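Local structure of PUA domain-containing protein (Aeropyrum pernix, 2CX0) at residues A[3-8]-A[179-184]; A[12-17]-A[47-52]; A[67-72]-A[166-171]; A[75-80]-A[142-147]; A[97-102]-A[131-136]. The protein is not functionally characterised but probably binds RNA through its PUA domain, possibly in connection with translation initiation. All coordinates share one frame; numbering follows the deposited sequence.

In the fold
The five contacts illustrate how chemistry follows location in a two-domain protein. Interactions 1 and 2 lie toward the surface of the N-terminal antiparallel sheet and touch each other through Leu-3 and Leu-13; the first is apolar packing with a water bridge, the second a regular backbone ladder edged by charged side chains. Interactions 3 and 4, with centres only about 6 Å apart, occupy the junction between that sheet and the mixed sheet of the PUA domain, and both rely on aromatic rings against valines. Interaction 5, partly buried and about 33 Å from interaction 2 (centre to centre), returns to backbone hydrogen bonding and adds a sulfate at a helix N-terminus.

Interaction 1: A[3-8]-A[179-184]; sequences LWARLV and AQEVGK
Leu-3 and Ala-5 meet Glu-181 and Val-182 through an essentially apolar surface. The two methyls of Leu-3 divide the work: CD2 touches Val-182 CG2 at 3.7 Å, while CD1 lies against Glu-181 CG at 3.9 Å. The Leu-3 and Glu-181 side chains lie alongside each other, running in opposite senses. Ala-5 adds its CB, 3.9 Å from Glu-181 CB. The aliphatic part of the glutamate thus serves as a hydrophobic surface, with CG also 3.5 Å from Trp-4 O.

The polar link is indirect. One water accepts from Trp-4 N at 3.0 Å and donates to Glu-181 OE2 at 2.7 Å, joining the strand backbone to the carboxylate. In Glu-181, chi1 (-158°) puts CG anti to the backbone N, against Leu-3 CD1; the bend at chi2 then turns CD, and OE2 reaches the water.

Leu-3 also packs on Leu-178 of the same helix and on Leu-13 of the next strand, and Val-182 on Pro-66. The arrangement is that of a C-terminal helix, 174-183, packed on an antiparallel sheet, here meeting the outermost strand, 2-5, of the N-terminal domain.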
# COMPACT_ATOMS: atom_id res chain seq x y z
N LEU A 3 -16.59 -6.87 13.50
CA LEU A 3 -15.43 -7.70 13.55
C LEU A 3 -14.62 -7.25 14.74
O LEU A 3 -14.91 -6.19 15.33
CB LEU A 3 -14.62 -7.61 12.26
CG LEU A 3 -14.03 -6.26 11.80
CD1 LEU A 3 -12.80 -5.91 12.69
CD2 LEU A 3 -13.59 -6.39 10.26
N TRP A 4 -13.65 -8.05 15.15
CA TRP A 4 -12.80 -7.62 16.27
C TRP A 4 -11.36 -7.86 15.81
O TRP A 4 -10.99 -9.01 15.49
CB TRP A 4 -13.12 -8.42 17.55
CG TRP A 4 -12.57 -7.77 18.79
CD1 TRP A 4 -11.28 -7.31 18.99
CD2 TRP A 4 -13.32 -7.43 19.98
NE1 TRP A 4 -11.20 -6.67 20.22
CE2 TRP A 4 -12.42 -6.74 20.85
CE3 TRP A 4 -14.65 -7.63 20.38
CZ2 TRP A 4 -12.81 -6.25 22.10
CZ3 TRP A 4 -15.06 -7.13 21.64
CH2 TRP A 4 -14.13 -6.44 22.48
N ALA A 5 -10.60 -6.78 15.68
CA ALA A 5 -9.22 -6.88 15.19
C ALA A 5 -8.19 -6.55 16.23
O ALA A 5 -8.48 -5.83 17.18
CB ALA A 5 -9.01 -5.95 13.97
N ARG A 6 -7.01 -7.09 16.05
CA ARG A 6 -5.93 -6.73 16.95
C ARG A 6 -5.69 -5.22 16.73
O ARG A 6 -5.95 -4.69 15.63
CB ARG A 6 -4.66 -7.54 16.62
CG ARG A 6 -3.41 -6.99 17.21
CD ARG A 6 -2.19 -7.90 16.96
NE ARG A 6 -2.33 -9.24 17.54
CZ ARG A 6 -2.67 -10.33 16.85
NH1 ARG A 6 -2.90 -10.22 15.54
NH2 ARG A 6 -2.79 -11.51 17.45
N LEU A 7 -5.26 -4.53 17.80
CA LEU A 7 -4.93 -3.09 17.76
C LEU A 7 -6.14 -2.21 17.81
O LEU A 7 -6.35 -1.45 18.82
CB LEU A 7 -4.11 -2.64 16.49
CG LEU A 7 -2.61 -2.77 16.54
CD1 LEU A 7 -1.97 -2.02 15.30
CD2 LEU A 7 -2.08 -2.09 17.81
N VAL A 8 -6.95 -2.29 16.74
CA VAL A 8 -8.12 -1.44 16.63
C VAL A 8 -9.31 -1.94 17.44
O VAL A 8 -10.20 -1.09 17.75
CB VAL A 8 -8.53 -1.24 15.12
CG1 VAL A 8 -7.34 -0.64 14.34
CG2 VAL A 8 -8.87 -2.58 14.49
N ALA A 179 -7.52 -4.58 8.01
CA ALA A 179 -7.62 -5.26 6.70
C ALA A 179 -7.43 -6.76 6.83
O ALA A 179 -8.16 -7.52 6.16
CB ALA A 179 -6.63 -4.70 5.68
N GLN A 180 -6.51 -7.18 7.70
CA GLN A 180 -6.28 -8.60 7.94
C GLN A 180 -7.56 -9.29 8.41
O GLN A 180 -7.87 -10.40 8.00
CB GLN A 180 -5.25 -8.81 9.05
CG GLN A 180 -3.86 -8.85 8.61
CD GLN A 180 -3.64 -9.92 7.58
OE1 GLN A 180 -3.82 -9.66 6.40
NE2 GLN A 180 -3.29 -11.15 8.02
N GLU A 181 -8.31 -8.61 9.27
CA GLU A 181 -9.53 -9.18 9.81
C GLU A 181 -10.67 -9.13 8.80
O GLU A 181 -11.49 -10.04 8.77
CB GLU A 181 -9.92 -8.44 11.12
CG GLU A 181 -10.83 -9.23 12.02
CD GLU A 181 -10.24 -10.58 12.44
OE1 GLU A 181 -9.00 -10.76 12.53
OE2 GLU A 181 -11.04 -11.46 12.72
N VAL A 182 -10.74 -8.07 7.98
CA VAL A 182 -11.79 -7.97 6.96
C VAL A 182 -11.60 -9.16 6.00
O VAL A 182 -12.59 -9.83 5.62
CB VAL A 182 -11.71 -6.62 6.15
CG1 VAL A 182 -12.65 -6.67 4.92
CG2 VAL A 182 -12.20 -5.44 7.02
N GLY A 183 -10.33 -9.42 5.65
CA GLY A 183 -9.94 -10.49 4.74
C GLY A 183 -10.37 -11.85 5.30
O GLY A 183 -10.69 -12.75 4.51
N LYS A 184 -10.33 -11.99 6.63
CA LYS A 184 -10.74 -13.22 7.32
C LYS A 184 -12.25 -13.39 7.22
O LYS A 184 -12.68 -14.53 7.46
CB LYS A 184 -10.34 -13.22 8.82
CG LYS A 184 -9.00 -13.84 9.12
CD LYS A 184 -8.01 -13.36 8.10
CE LYS A 184 -6.59 -13.80 8.44
NZ LYS A 184 -5.63 -13.44 7.34
O HOH W 1 -13.39 -10.61 13.65

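Interaction 2: A[12-17]-A[47-52]; sequences RLEARA and LVKART
The side chains of Arg-12 and Arg-51 run side by side, pointing the same way, with guanidinium planes 6° apart. Arg-51 NH2 meets the CD methylene of Arg-12 obliquely at 3.2 Å. The like charges come within 4.0 Å, Arg-12 NE to Arg-51 NH2, which is probably unfavourable in itself, although the exposed setting would moderate the cost. The third guanidinium, of Arg-16, carries Leu-47 CD2 over one face, 3.8 Å from Arg-16 NH2. Between these pairs, Glu-14 OE1 and Lys-49 NZ make a long salt bridge of 3.9 Å.

Arg-12, Glu-14, Arg-16, Leu-47, Lys-49 and Arg-51 share one face of the sheet. On the other, Leu-13 spreads over two neighbours, with CD1 3.6 Å from Ala-50 CB and CD2 3.9 Å from Val-48 CG1, and Ala-15 continues the apolar row.

The backbones form a regular antiparallel ladder of six hydrogen bonds through the pairs Arg-12 with Arg-51, Glu-14 with Lys-49 and Arg-16 with Leu-47; that from Lys-49 N to Glu-14 O is 2.8 Å long and almost straight at 178°.

Strand 9-17 runs between 2-5 and 45-51, strand 56-62 flanks 45-51 on its far side, and helix 20-30 supplies Glu-22 for a salt bridge to Arg-16 NH2.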
# COMPACT_ATOMS: atom_id res chain seq x y z
N ARG A 12 -17.57 -1.89 13.77
CA ARG A 12 -18.92 -2.06 13.21
C ARG A 12 -18.76 -1.74 11.72
O ARG A 12 -18.26 -0.65 11.34
CB ARG A 12 -19.90 -1.09 13.85
CG ARG A 12 -20.27 -1.59 15.24
CD ARG A 12 -20.82 -0.51 16.16
NE ARG A 12 -20.72 -0.90 17.58
CZ ARG A 12 -21.49 -1.82 18.18
NH1 ARG A 12 -22.42 -2.43 17.47
NH2 ARG A 12 -21.36 -2.14 19.47
N LEU A 13 -19.20 -2.66 10.87
CA LEU A 13 -19.03 -2.50 9.44
C LEU A 13 -20.32 -2.26 8.65
O LEU A 13 -21.36 -2.76 8.99
CB LEU A 13 -18.35 -3.74 8.88
CG LEU A 13 -16.83 -3.81 8.81
CD1 LEU A 13 -16.23 -3.65 10.15
CD2 LEU A 13 -16.45 -5.15 8.23
N GLU A 14 -20.19 -1.46 7.60
CA GLU A 14 -21.26 -1.15 6.65
C GLU A 14 -20.64 -1.38 5.28
O GLU A 14 -19.61 -0.77 4.98
CB GLU A 14 -21.69 0.31 6.73
CG GLU A 14 -22.68 0.59 7.79
CD GLU A 14 -23.36 1.92 7.57
OE1 GLU A 14 -22.64 2.91 7.33
OE2 GLU A 14 -24.62 1.95 7.64
N ALA A 15 -21.22 -2.25 4.45
CA ALA A 15 -20.64 -2.54 3.13
C ALA A 15 -21.69 -2.28 2.04
O ALA A 15 -22.88 -2.39 2.32
CB ALA A 15 -20.20 -4.01 3.06
N ARG A 16 -21.27 -1.92 0.84
CA ARG A 16 -22.21 -1.72 -0.27
C ARG A 16 -21.42 -1.89 -1.57
O ARG A 16 -20.20 -1.79 -1.60
CB ARG A 16 -22.87 -0.33 -0.25
CG ARG A 16 -21.95 0.81 -0.53
CD ARG A 16 -22.72 2.10 -0.64
NE ARG A 16 -21.89 3.28 -0.91
CZ ARG A 16 -21.37 3.57 -2.09
NH1 ARG A 16 -21.56 2.77 -3.15
NH2 ARG A 16 -20.71 4.71 -2.25
N ALA A 17 -22.14 -2.19 -2.64
CA ALA A 17 -21.53 -2.37 -3.95
C ALA A 17 -21.18 -1.00 -4.45
O ALA A 17 -21.79 -0.01 -4.02
CB ALA A 17 -22.52 -3.09 -4.91
N LEU A 47 -17.45 -1.25 -1.20
CA LEU A 47 -16.91 -0.25 -0.30
C LEU A 47 -17.31 -0.67 1.10
O LEU A 47 -18.52 -0.80 1.40
CB LEU A 47 -17.52 1.12 -0.59
CG LEU A 47 -17.07 2.25 0.33
CD1 LEU A 47 -15.56 2.61 0.01
CD2 LEU A 47 -17.96 3.44 0.07
N VAL A 48 -16.30 -0.91 1.93
CA VAL A 48 -16.52 -1.30 3.33
C VAL A 48 -16.11 -0.13 4.24
O VAL A 48 -14.99 0.39 4.15
CB VAL A 48 -15.65 -2.48 3.69
CG1 VAL A 48 -15.82 -2.84 5.14
CG2 VAL A 48 -16.00 -3.65 2.75
N LYS A 49 -17.03 0.32 5.07
CA LYS A 49 -16.75 1.39 6.04
C LYS A 49 -16.72 0.73 7.42
O LYS A 49 -17.66 0.01 7.79
CB LYS A 49 -17.86 2.42 6.02
CG LYS A 49 -17.75 3.43 4.91
CD LYS A 49 -18.72 4.59 5.13
CE LYS A 49 -20.03 4.40 4.37
NZ LYS A 49 -21.08 5.43 4.79
N ALA A 50 -15.66 0.96 8.20
CA ALA A 50 -15.57 0.32 9.51
C ALA A 50 -15.40 1.39 10.55
O ALA A 50 -14.53 2.29 10.39
CB ALA A 50 -14.34 -0.60 9.55
N ARG A 51 -16.20 1.33 11.60
CA ARG A 51 -16.07 2.29 12.67
C ARG A 51 -15.56 1.60 13.90
O ARG A 51 -16.15 0.62 14.33
CB ARG A 51 -17.39 2.97 12.97
CG ARG A 51 -17.29 4.05 14.07
CD ARG A 51 -18.60 4.90 14.18
NE ARG A 51 -19.75 4.04 14.48
CZ ARG A 51 -20.03 3.51 15.68
NH1 ARG A 51 -19.25 3.76 16.72
NH2 ARG A 51 -21.06 2.69 15.81
N THR A 52 -14.46 2.10 14.46
CA THR A 52 -13.82 1.53 15.65
C THR A 52 -13.85 2.61 16.72
O THR A 52 -14.43 3.68 16.49
CB THR A 52 -12.34 1.30 15.41
OG1 THR A 52 -11.72 2.59 15.17
CG2 THR A 52 -12.10 0.37 14.23

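Interaction 3: A[67-72]-A[166-171]; sequences CLFEWS and RRVHRL
The junction between the N-terminal domain and the PUA domain supplies this contact: the end of strand 65-70 and the residues after it meet strand 163-170 where a classic beta bulge places Val-168 and His-169 opposite Val-142. Val-168 CG1, anti to the backbone N (chi1 165°), makes a CH-pi contact over the five-membered ring of Trp-71, 3.7 Å from the centroid and 5° off the ring normal. Val-168 CG2 follows the six-membered part of the indole, 3.8 Å from Trp-71 CZ3. The opposite face of the indole is met by Ser-72 OG. At the ring edge, Arg-166 NH1 approaches Trp-71 CZ3 to 3.2 Å.

Phe-69 reaches the same valine and the next residue. Val-168 CG1 lies at its ring edge, 4.1 Å from Phe-69 CZ, and that edge points toward the face of the His-169 imidazole in an offset edge-to-face pair, centroids 5.7 Å apart.

An alanine in place of Trp-71 would probably strip the indole from both methyls of Val-168, leaving CG1 with Phe-69 as its aromatic neighbour, and open a gap beside Arg-166. Nearly coplanar with the indole, Arg-166 makes no face-on cation-pi pair; the contact depends mainly on apolar packing, with a CH-pi and an edge-to-face aromatic contribution.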
# COMPACT_ATOMS: atom_id res chain seq x y z
N CYS A 67 -8.46 -4.18 -0.52
CA CYS A 67 -7.33 -3.74 -1.33
C CYS A 67 -6.96 -2.30 -1.49
O CYS A 67 -5.79 -2.03 -1.66
CB CYS A 67 -7.53 -4.22 -2.76
SG CYS A 67 -7.43 -5.96 -3.08
N LEU A 68 -7.94 -1.37 -1.49
CA LEU A 68 -7.56 0.00 -1.81
C LEU A 68 -8.10 0.98 -0.80
O LEU A 68 -9.17 0.75 -0.19
CB LEU A 68 -8.14 0.37 -3.18
CG LEU A 68 -7.76 -0.55 -4.37
CD1 LEU A 68 -8.67 -0.30 -5.60
CD2 LEU A 68 -6.22 -0.30 -4.69
N PHE A 69 -7.38 2.09 -0.61
CA PHE A 69 -7.93 3.10 0.30
C PHE A 69 -7.50 4.46 -0.17
O PHE A 69 -6.50 4.61 -0.90
CB PHE A 69 -7.46 2.88 1.71
CG PHE A 69 -5.99 2.93 1.88
CD1 PHE A 69 -5.37 4.12 2.33
CD2 PHE A 69 -5.19 1.80 1.58
CE1 PHE A 69 -3.98 4.18 2.48
CE2 PHE A 69 -3.81 1.85 1.72
CZ PHE A 69 -3.20 3.04 2.17
N GLU A 70 -8.28 5.46 0.19
CA GLU A 70 -7.94 6.83 -0.17
C GLU A 70 -7.08 7.46 0.95
O GLU A 70 -7.44 7.41 2.14
CB GLU A 70 -9.22 7.68 -0.40
CG GLU A 70 -8.81 9.03 -1.01
CD GLU A 70 -9.98 10.02 -1.21
OE1 GLU A 70 -10.96 9.68 -1.88
OE2 GLU A 70 -9.90 11.14 -0.70
N TRP A 71 -5.96 8.08 0.58
CA TRP A 71 -5.12 8.70 1.58
C TRP A 71 -5.36 10.22 1.64
O TRP A 71 -6.13 10.77 0.85
CB TRP A 71 -3.65 8.37 1.32
CG TRP A 71 -2.84 8.58 2.58
CD1 TRP A 71 -3.13 8.04 3.80
CD2 TRP A 71 -1.63 9.32 2.74
NE1 TRP A 71 -2.19 8.42 4.70
CE2 TRP A 71 -1.26 9.20 4.08
CE3 TRP A 71 -0.83 10.08 1.88
CZ2 TRP A 71 -0.12 9.80 4.60
CZ3 TRP A 71 0.34 10.68 2.41
CH2 TRP A 71 0.67 10.53 3.75
N SER A 72 -4.75 10.89 2.60
CA SER A 72 -4.96 12.33 2.76
C SER A 72 -4.52 13.23 1.62
O SER A 72 -4.85 14.41 1.64
CB SER A 72 -4.36 12.81 4.08
OG SER A 72 -3.01 12.39 4.18
N ARG A 166 8.51 7.90 1.71
CA ARG A 166 7.71 8.37 2.81
C ARG A 166 6.64 7.31 3.05
O ARG A 166 5.85 6.96 2.15
CB ARG A 166 7.10 9.76 2.49
CG ARG A 166 6.18 10.29 3.58
CD ARG A 166 5.96 11.79 3.47
NE ARG A 166 5.58 12.23 2.13
CZ ARG A 166 4.36 12.12 1.62
NH1 ARG A 166 3.40 11.57 2.36
NH2 ARG A 166 4.08 12.59 0.39
N ARG A 167 6.62 6.81 4.29
CA ARG A 167 5.65 5.80 4.67
C ARG A 167 4.17 6.26 4.56
O ARG A 167 3.84 7.37 4.99
CB ARG A 167 5.95 5.33 6.14
CG ARG A 167 4.80 4.47 6.72
CD ARG A 167 4.64 4.69 8.24
NE ARG A 167 4.13 6.04 8.53
CZ ARG A 167 4.82 7.02 9.09
NH1 ARG A 167 6.08 6.84 9.46
NH2 ARG A 167 4.26 8.21 9.25
N VAL A 168 3.31 5.46 3.93
CA VAL A 168 1.87 5.76 3.92
C VAL A 168 1.13 4.63 4.70
O VAL A 168 0.29 4.86 5.57
CB VAL A 168 1.34 5.86 2.51
CG1 VAL A 168 -0.25 5.81 2.47
CG2 VAL A 168 1.88 7.20 1.89
N HIS A 169 1.47 3.39 4.39
CA HIS A 169 0.85 2.22 5.03
C HIS A 169 1.92 1.14 5.21
O HIS A 169 2.76 0.92 4.29
CB HIS A 169 -0.31 1.71 4.17
CG HIS A 169 -0.77 0.32 4.52
ND1 HIS A 169 -0.78 -0.72 3.61
CD2 HIS A 169 -1.31 -0.17 5.66
CE1 HIS A 169 -1.32 -1.80 4.19
NE2 HIS A 169 -1.65 -1.48 5.43
N ARG A 170 1.91 0.45 6.37
CA ARG A 170 2.96 -0.53 6.59
C ARG A 170 2.49 -1.73 7.41
O ARG A 170 1.46 -1.67 8.06
CB ARG A 170 4.17 0.13 7.28
CG ARG A 170 3.83 0.82 8.63
CD ARG A 170 3.80 -0.13 9.84
NE ARG A 170 3.52 0.68 11.05
CZ ARG A 170 3.39 0.18 12.28
NH1 ARG A 170 3.54 -1.14 12.49
NH2 ARG A 170 3.04 1.01 13.28
N LEU A 171 3.26 -2.81 7.32
CA LEU A 171 2.94 -4.06 8.02
C LEU A 171 2.68 -3.83 9.54
O LEU A 171 3.56 -3.32 10.24
CB LEU A 171 4.14 -5.00 7.87
CG LEU A 171 3.71 -6.47 7.80
CD1 LEU A 171 4.87 -7.42 7.35
CD2 LEU A 171 3.15 -6.80 9.12

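Interaction 4: A[75-80]-A[142-147]; sequences RIYPTL and VGVAEV
The short segments 76-78 and 142-145 approach to 7.9 Å between their axes, their directions 125° apart, so side chains rather than backbone bonds span the space between the two sheets. Val-142 is central. Its CG1 meets Tyr-77 CD1 at 3.8 Å, near the plane of the phenol ring and at its edge, and its CG2 touches Leu-80 CD2, also at 3.8 Å. CG1 lies anti to the backbone N (chi1 163°) and CG2 anti to the carbonyl carbon, giving one methyl to the tyrosine and one to the leucine. Pro-78 CD lies 4.1 Å from Val-142 CG1.

Val-144 takes the other end of the ring, its side chain crossing that of Tyr-77 at about a right angle. Val-144 CG2 lies 3.3 Å from Tyr-77 OH at the ring edge, and Arg-75 NH2 comes within 3.7 Å of the same methyl. Arg-75 NH2 donates to Tyr-77 OH at 3.1 Å, the hydroxyl tilted 22° from the guanidinium plane.

The polar ends have further partners: Tyr-77 OH bonds to Asp-73, and Arg-75 NH2 to Gly-126 O of the PUA domain. The chemistry is thus mixed, with valine methyls packed on a ring edge whose hydroxyl is held between the Asp-73 carboxylate and the Arg-75 guanidinium. Pro-78 O, buried against Val-142, has no hydrogen-bonding partner in the model, which is likely to carry some energetic cost.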
# COMPACT_ATOMS: atom_id res chain seq x y z
N ARG A 75 -5.20 10.51 -3.21
CA ARG A 75 -4.88 9.43 -4.09
C ARG A 75 -5.26 8.09 -3.47
O ARG A 75 -5.38 7.97 -2.23
CB ARG A 75 -3.38 9.40 -4.39
CG ARG A 75 -2.95 10.41 -5.42
CD ARG A 75 -1.60 10.03 -6.04
NE ARG A 75 -0.54 9.96 -5.03
CZ ARG A 75 0.76 9.88 -5.34
NH1 ARG A 75 1.17 9.86 -6.62
NH2 ARG A 75 1.66 9.83 -4.37
N ILE A 76 -5.46 7.11 -4.36
CA ILE A 76 -5.84 5.78 -3.92
C ILE A 76 -4.57 4.89 -3.91
O ILE A 76 -3.81 4.85 -4.90
CB ILE A 76 -6.93 5.19 -4.85
CG1 ILE A 76 -8.24 5.99 -4.66
CG2 ILE A 76 -7.23 3.67 -4.47
CD1 ILE A 76 -9.02 6.08 -5.95
N TYR A 77 -4.37 4.21 -2.78
CA TYR A 77 -3.23 3.33 -2.54
C TYR A 77 -3.66 1.88 -2.24
O TYR A 77 -4.78 1.61 -1.83
CB TYR A 77 -2.44 3.78 -1.29
CG TYR A 77 -1.74 5.08 -1.40
CD1 TYR A 77 -0.35 5.12 -1.58
CD2 TYR A 77 -2.46 6.28 -1.35
CE1 TYR A 77 0.32 6.36 -1.71
CE2 TYR A 77 -1.80 7.55 -1.49
CZ TYR A 77 -0.43 7.55 -1.67
OH TYR A 77 0.23 8.73 -1.85
N PRO A 78 -2.77 0.94 -2.50
CA PRO A 78 -3.09 -0.47 -2.22
C PRO A 78 -2.69 -0.77 -0.76
O PRO A 78 -1.69 -0.21 -0.21
CB PRO A 78 -2.15 -1.27 -3.14
CG PRO A 78 -0.88 -0.24 -3.27
CD PRO A 78 -1.52 1.15 -3.24
N THR A 79 -3.41 -1.72 -0.15
CA THR A 79 -3.03 -2.23 1.13
C THR A 79 -1.95 -3.27 0.84
O THR A 79 -1.73 -3.72 -0.33
CB THR A 79 -4.16 -3.02 1.77
OG1 THR A 79 -4.62 -4.03 0.80
CG2 THR A 79 -5.31 -2.02 2.20
N LEU A 80 -1.30 -3.73 1.91
CA LEU A 80 -0.31 -4.81 1.70
C LEU A 80 -1.06 -6.09 1.30
O LEU A 80 -0.50 -6.94 0.60
CB LEU A 80 0.51 -5.07 2.99
CG LEU A 80 1.42 -3.87 3.32
CD1 LEU A 80 2.28 -4.34 4.49
CD2 LEU A 80 2.37 -3.48 2.13
N VAL A 142 4.00 0.60 1.98
CA VAL A 142 3.55 1.26 0.75
C VAL A 142 3.73 2.74 1.05
O VAL A 142 3.36 3.17 2.14
CB VAL A 142 2.02 0.96 0.47
CG1 VAL A 142 1.49 1.94 -0.51
CG2 VAL A 142 1.92 -0.50 -0.16
N GLY A 143 4.28 3.49 0.10
CA GLY A 143 4.50 4.90 0.30
C GLY A 143 4.82 5.72 -0.96
O GLY A 143 4.55 5.31 -2.10
N VAL A 144 5.38 6.90 -0.73
CA VAL A 144 5.65 7.81 -1.80
C VAL A 144 7.14 8.00 -2.01
O VAL A 144 7.88 8.30 -1.07
CB VAL A 144 4.96 9.18 -1.50
CG1 VAL A 144 5.20 10.18 -2.68
CG2 VAL A 144 3.46 8.98 -1.21
N ALA A 145 7.58 7.82 -3.26
CA ALA A 145 9.00 7.98 -3.55
C ALA A 145 9.39 9.45 -3.31
O ALA A 145 8.69 10.35 -3.74
CB ALA A 145 9.31 7.60 -5.03
N GLU A 146 10.50 9.66 -2.63
CA GLU A 146 11.03 11.01 -2.38
C GLU A 146 12.11 11.38 -3.37
O GLU A 146 12.56 12.53 -3.40
CB GLU A 146 11.62 11.12 -1.00
CG GLU A 146 10.56 11.07 0.06
CD GLU A 146 10.36 12.41 0.77
OE1 GLU A 146 11.35 13.15 0.97
OE2 GLU A 146 9.22 12.71 1.16
N VAL A 147 12.54 10.42 -4.17
CA VAL A 147 13.56 10.68 -5.20
C VAL A 147 13.22 9.87 -6.44
O VAL A 147 12.52 8.87 -6.35
CB VAL A 147 14.96 10.29 -4.71
CG1 VAL A 147 15.40 11.27 -3.63
CG2 VAL A 147 14.97 8.86 -4.19

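Interaction 5: A[97-102]-A[131-136]; sequences VDKGAA and ALYHET. With SO4 (sulfate ion), chain B.
Tyr-133 lies alongside Lys-99, the two side chains pointing the same way. Tyr-133 OH is 3.3 Å from Lys-99 CE, Tyr-133 CE1 is 3.5 Å from Lys-99 CA, and Tyr-133 CB packs on Ala-102 CB at 3.7 Å. CG sits anti to the backbone N (chi1 173°), on the side of Lys-99 and Ala-102. Val-97 O lies at the ring edge, in plane, 3.6 Å from Tyr-133 CD1.

A sulfate, probably from the crystallisation liquor, occupies the same helix end: Lys-99 N donates to its O3 at 2.6 Å, and His-134 NE2 is 3.5 Å from that oxygen, near the imidazole plane. Such anion binding would be consistent with a phosphate site, though none is established here.

Replacing Tyr-133 by an alanine would probably uncover the side of Lys-99, leaving its methylenes freer to turn.

Behind this shell, two backbone bonds fix the chains: Val-97 N to Leu-132 O at 2.9 Å and His-134 N to Val-97 O at 3.0 Å, the latter nearly straight at 173°. Asp-98 serves as N-cap, OD1 accepting from Ala-101 N.

In the mixed sheet, strands 93-97 and 128-133 run parallel, flanked by 116-121 and 138-145 respectively, and helix 99-107 follows directly from the first.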
# COMPACT_ATOMS: atom_id res chain seq x y z
N VAL A 97 14.89 -3.71 0.29
CA VAL A 97 15.56 -3.21 1.51
C VAL A 97 16.22 -4.34 2.29
O VAL A 97 15.84 -5.52 2.18
CB VAL A 97 14.56 -2.45 2.46
CG1 VAL A 97 13.75 -1.41 1.66
CG2 VAL A 97 13.53 -3.49 3.18
N ASP A 98 17.21 -3.96 3.11
CA ASP A 98 17.91 -4.91 3.94
C ASP A 98 17.07 -5.34 5.15
O ASP A 98 16.00 -4.79 5.39
CB ASP A 98 19.32 -4.41 4.33
CG ASP A 98 19.33 -3.13 5.16
OD1 ASP A 98 18.40 -2.83 5.90
OD2 ASP A 98 20.36 -2.42 5.11
N LYS A 99 17.53 -6.34 5.90
CA LYS A 99 16.76 -6.84 7.02
C LYS A 99 16.48 -5.79 8.10
O LYS A 99 15.38 -5.67 8.57
CB LYS A 99 17.47 -8.07 7.69
CG LYS A 99 16.72 -8.58 8.91
CD LYS A 99 17.50 -9.74 9.60
CE LYS A 99 17.34 -11.05 8.85
NZ LYS A 99 17.97 -12.18 9.65
N GLY A 100 17.50 -5.02 8.49
CA GLY A 100 17.26 -3.99 9.51
C GLY A 100 16.20 -2.96 9.04
O GLY A 100 15.38 -2.49 9.84
N ALA A 101 16.21 -2.64 7.75
CA ALA A 101 15.23 -1.69 7.23
C ALA A 101 13.84 -2.31 7.16
O ALA A 101 12.87 -1.62 7.45
CB ALA A 101 15.65 -1.14 5.83
N ALA A 102 13.75 -3.59 6.80
CA ALA A 102 12.44 -4.28 6.72
C ALA A 102 11.86 -4.26 8.14
O ALA A 102 10.69 -3.98 8.33
CB ALA A 102 12.60 -5.77 6.26
N ALA A 131 7.92 -1.00 -0.61
CA ALA A 131 9.23 -1.42 -0.14
C ALA A 131 9.13 -2.90 0.24
O ALA A 131 8.25 -3.28 1.03
CB ALA A 131 9.66 -0.62 1.08
N LEU A 132 10.07 -3.72 -0.26
CA LEU A 132 10.02 -5.16 0.00
C LEU A 132 11.33 -5.64 0.64
O LEU A 132 12.45 -5.23 0.24
CB LEU A 132 9.91 -5.97 -1.32
CG LEU A 132 8.52 -6.18 -1.93
CD1 LEU A 132 7.78 -4.81 -2.08
CD2 LEU A 132 8.76 -6.80 -3.37
N TYR A 133 11.21 -6.53 1.60
CA TYR A 133 12.44 -7.12 2.22
C TYR A 133 13.06 -7.91 1.05
O TYR A 133 12.38 -8.78 0.47
CB TYR A 133 12.02 -8.06 3.35
CG TYR A 133 13.18 -8.84 3.94
CD1 TYR A 133 14.48 -8.29 3.97
CD2 TYR A 133 12.98 -10.10 4.51
CE1 TYR A 133 15.57 -9.01 4.57
CE2 TYR A 133 14.04 -10.81 5.11
CZ TYR A 133 15.31 -10.27 5.14
OH TYR A 133 16.30 -11.01 5.75
N HIS A 134 14.32 -7.65 0.71
CA HIS A 134 14.95 -8.30 -0.43
C HIS A 134 15.01 -9.83 -0.44
O HIS A 134 14.75 -10.44 -1.45
CB HIS A 134 16.36 -7.76 -0.65
CG HIS A 134 17.39 -8.41 0.22
ND1 HIS A 134 18.11 -9.51 -0.19
CD2 HIS A 134 17.77 -8.16 1.49
CE1 HIS A 134 18.89 -9.92 0.80
NE2 HIS A 134 18.70 -9.12 1.83
N GLU A 135 15.31 -10.40 0.70
CA GLU A 135 15.51 -11.87 0.81
C GLU A 135 14.26 -12.71 0.46
O GLU A 135 14.36 -13.69 -0.28
CB GLU A 135 16.01 -12.22 2.25
CG GLU A 135 16.42 -13.68 2.53
CD GLU A 135 17.52 -14.15 1.57
OE1 GLU A 135 18.35 -13.31 1.13
OE2 GLU A 135 17.57 -15.36 1.25
N THR A 136 13.11 -12.31 0.96
CA THR A 136 11.88 -13.06 0.75
C THR A 136 10.92 -12.32 -0.18
O THR A 136 9.86 -12.86 -0.46
CB THR A 136 11.11 -13.22 2.06
OG1 THR A 136 10.88 -11.90 2.60
CG2 THR A 136 11.90 -14.05 3.10
S SO4 B . 20.89 -7.92 5.47
O1 SO4 B . 21.42 -6.73 6.16
O2 SO4 B . 21.01 -9.06 6.40
O3 SO4 B . 19.50 -7.82 4.98
O4 SO4 B . 21.77 -8.20 4.35